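Local structure of putative adhesin (Parabacteroides distasonis, 3LJY) at residues I31-E36 / R63-A68. The protein is a putative adhesin, probably a lipoprotein, whose strand-rich, solenoid-like fold is consistent with a role in cell adhesion. Residues are numbered along the deposited sequence; the frame is centred on the assembly and turned at random.
Sequences IDFNYE and RVLTIA
The ring of F33 reaches L65 and I67 because its CG stands anti to the backbone N (chi1 -166°), which swings the ring toward residues 63-68. I67 turns CG1 anti to its carbonyl carbon (chi1 -55°), and the extended chain beyond CG1 ends in the CD1 that meets the ring. L65 CD2 lies 4.0 Å from F33 CZ, close to the ring plane, and therefore meets the edge of the phenyl group at its far end. I67 CD1 comes within 4.0 Å of F33 CE2, but on a slanting approach. One ring thus touches two aliphatic branches through neighbouring atoms, CZ and CE2. I31 adds a contact of another kind, its CD1 lying 4.1 Å from the backbone O of I67. No hydrogen bond joins the segments, and the closest CA pair, I31 and A68, is 9.4 Å apart, too far for backbone pairing. The interface is accordingly mostly apolar side-chain packing between strands of different sheets, with one methyl-to-carbonyl contact; it is small, with 143 Å² buried in total, and its four touching residues are all buried in the fold. Such contacts between sheets are consistent with the packed interior of a beta-solenoid, as in the pectate-lyase-like clan to which the family belongs. Around this point, F33 also packs on I25 and V27 of strand 24-27, which neighbours strand 64-69 in its sheet, and on T84 of strand 80-86. V82 of that same strand receives both I31 and I67, while backbone hydrogen bonds of I31 and F33 with N99, and of F33 with M101, tie residues 31-36 to the parallel strand 99-102.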
loop_
_atom_site.group_PDB
_atom_site.type_symbol
_atom_site.label_atom_id
_atom_site.label_comp_id
_atom_site.label_asym_id
_atom_site.label_seq_id
_atom_site.Cartn_x
_atom_site.Cartn_y
_atom_site.Cartn_z
ATOM N N ILE A 31 2.049 -14.404 1.829
ATOM C CA ILE A 31 3.452 -14.193 2.087
ATOM C C ILE A 31 3.587 -12.989 2.997
ATOM O O ILE A 31 2.954 -12.004 2.732
ATOM C CB ILE A 31 4.196 -13.929 0.737
ATOM C CG1 ILE A 31 4.163 -15.206 -0.121
ATOM C CG2 ILE A 31 5.678 -13.448 0.942
ATOM C CD1 ILE A 31 4.723 -15.027 -1.553
ATOM N N ASP A 32 4.383 -13.083 4.070
ATOM C CA ASP A 32 4.783 -11.898 4.865
ATOM C C ASP A 32 6.078 -11.312 4.273
ATOM O O ASP A 32 7.128 -11.887 4.406
ATOM C CB ASP A 32 4.979 -12.235 6.350
ATOM C CG ASP A 32 3.662 -12.499 7.112
ATOM O OD1 ASP A 32 2.535 -12.125 6.688
ATOM O OD2 ASP A 32 3.763 -13.097 8.200
ATOM N N PHE A 33 5.979 -10.166 3.618
ATOM C CA PHE A 33 7.051 -9.634 2.739
ATOM C C PHE A 33 7.613 -8.345 3.321
ATOM O O PHE A 33 6.971 -7.302 3.319
ATOM C CB PHE A 33 6.477 -9.398 1.338
ATOM C CG PHE A 33 7.500 -9.166 0.258
ATOM C CD1 PHE A 33 8.274 -8.025 0.238
ATOM C CD2 PHE A 33 7.601 -10.047 -0.802
ATOM C CE1 PHE A 33 9.186 -7.820 -0.760
ATOM C CE2 PHE A 33 8.492 -9.834 -1.811
ATOM C CZ PHE A 33 9.291 -8.723 -1.791
ATOM N N ASN A 34 8.817 -8.453 3.862
ATOM C CA ASN A 34 9.455 -7.366 4.580
ATOM C C ASN A 34 10.497 -6.674 3.697
ATOM O O ASN A 34 11.394 -7.316 3.158
ATOM C CB ASN A 34 10.071 -7.931 5.885
ATOM C CG ASN A 34 9.003 -8.306 6.911
ATOM O OD1 ASN A 34 8.396 -7.427 7.491
ATOM N ND2 ASN A 34 8.768 -9.605 7.128
ATOM N N TYR A 35 10.360 -5.366 3.541
ATOM C CA TYR A 35 11.243 -4.604 2.663
ATOM C C TYR A 35 11.920 -3.452 3.456
ATOM O O TYR A 35 11.313 -2.821 4.319
ATOM C CB TYR A 35 10.488 -4.094 1.409
ATOM C CG TYR A 35 11.308 -3.089 0.611
ATOM C CD1 TYR A 35 12.221 -3.502 -0.345
ATOM C CD2 TYR A 35 11.206 -1.720 0.869
ATOM C CE1 TYR A 35 12.989 -2.600 -1.020
ATOM C CE2 TYR A 35 11.989 -0.809 0.203
ATOM C CZ TYR A 35 12.878 -1.254 -0.739
ATOM O OH TYR A 35 13.652 -0.326 -1.382
ATOM N N GLU A 36 13.187 -3.206 3.163
ATOM C CA GLU A 36 13.858 -2.012 3.647
ATOM C C GLU A 36 14.648 -1.331 2.550
ATOM O O GLU A 36 15.235 -1.978 1.700
ATOM C CB GLU A 36 14.782 -2.331 4.801
ATOM C CG GLU A 36 13.996 -2.626 6.067
ATOM C CD GLU A 36 14.859 -3.030 7.248
ATOM O OE1 GLU A 36 16.039 -2.630 7.309
ATOM O OE2 GLU A 36 14.317 -3.747 8.118
ATOM N N ARG A 63 15.148 -5.104 -13.266
ATOM C CA ARG A 63 14.998 -4.430 -11.964
ATOM C C ARG A 63 13.692 -4.671 -11.190
ATOM O O ARG A 63 13.397 -3.898 -10.283
ATOM C CB ARG A 63 15.320 -2.925 -12.104
ATOM C CG ARG A 63 16.607 -2.728 -12.831
ATOM C CD ARG A 63 17.133 -1.314 -12.867
ATOM N NE ARG A 63 17.552 -0.784 -11.565
ATOM C CZ ARG A 63 16.964 0.238 -10.946
ATOM N NH1 ARG A 63 15.926 0.855 -11.489
ATOM N NH2 ARG A 63 17.421 0.646 -9.773
ATOM N N VAL A 64 12.933 -5.724 -11.538
ATOM C CA VAL A 64 11.743 -6.119 -10.796
ATOM C C VAL A 64 11.990 -7.417 -10.009
ATOM O O VAL A 64 12.335 -8.428 -10.602
ATOM C CB VAL A 64 10.514 -6.369 -11.711
ATOM C CG1 VAL A 64 9.283 -6.812 -10.848
ATOM C CG2 VAL A 64 10.179 -5.133 -12.638
ATOM N N LEU A 65 11.750 -7.403 -8.694
ATOM C CA LEU A 65 11.777 -8.637 -7.884
ATOM C C LEU A 65 10.422 -9.386 -7.847
ATOM O O LEU A 65 9.409 -8.810 -7.501
ATOM C CB LEU A 65 12.211 -8.336 -6.435
ATOM C CG LEU A 65 12.283 -9.494 -5.443
ATOM C CD1 LEU A 65 13.330 -10.545 -5.860
ATOM C CD2 LEU A 65 12.536 -9.018 -4.051
ATOM N N THR A 66 10.417 -10.663 -8.230
ATOM C CA THR A 66 9.289 -11.572 -7.997
ATOM C C THR A 66 9.791 -12.807 -7.196
ATOM O O THR A 66 10.887 -13.335 -7.429
ATOM C CB THR A 66 8.592 -12.011 -9.333
ATOM O OG1 THR A 66 9.561 -12.471 -10.270
ATOM C CG2 THR A 66 7.867 -10.840 -10.016
ATOM N N ILE A 67 9.013 -13.210 -6.197
ATOM C CA ILE A 67 9.266 -14.419 -5.434
ATOM C C ILE A 67 8.002 -15.257 -5.451
ATOM O O ILE A 67 6.939 -14.816 -5.015
ATOM C CB ILE A 67 9.664 -14.114 -3.971
ATOM C CG1 ILE A 67 10.865 -13.175 -3.942
ATOM C CG2 ILE A 67 9.981 -15.390 -3.220
ATOM C CD1 ILE A 67 11.203 -12.733 -2.610
ATOM N N ALA A 68 8.099 -16.460 -5.987
ATOM C CA ALA A 68 6.941 -17.338 -6.047
ATOM C C ALA A 68 7.395 -18.788 -6.071
ATOM O O ALA A 68 8.592 -19.055 -6.174
ATOM C CB ALA A 68 6.084 -17.002 -7.293
#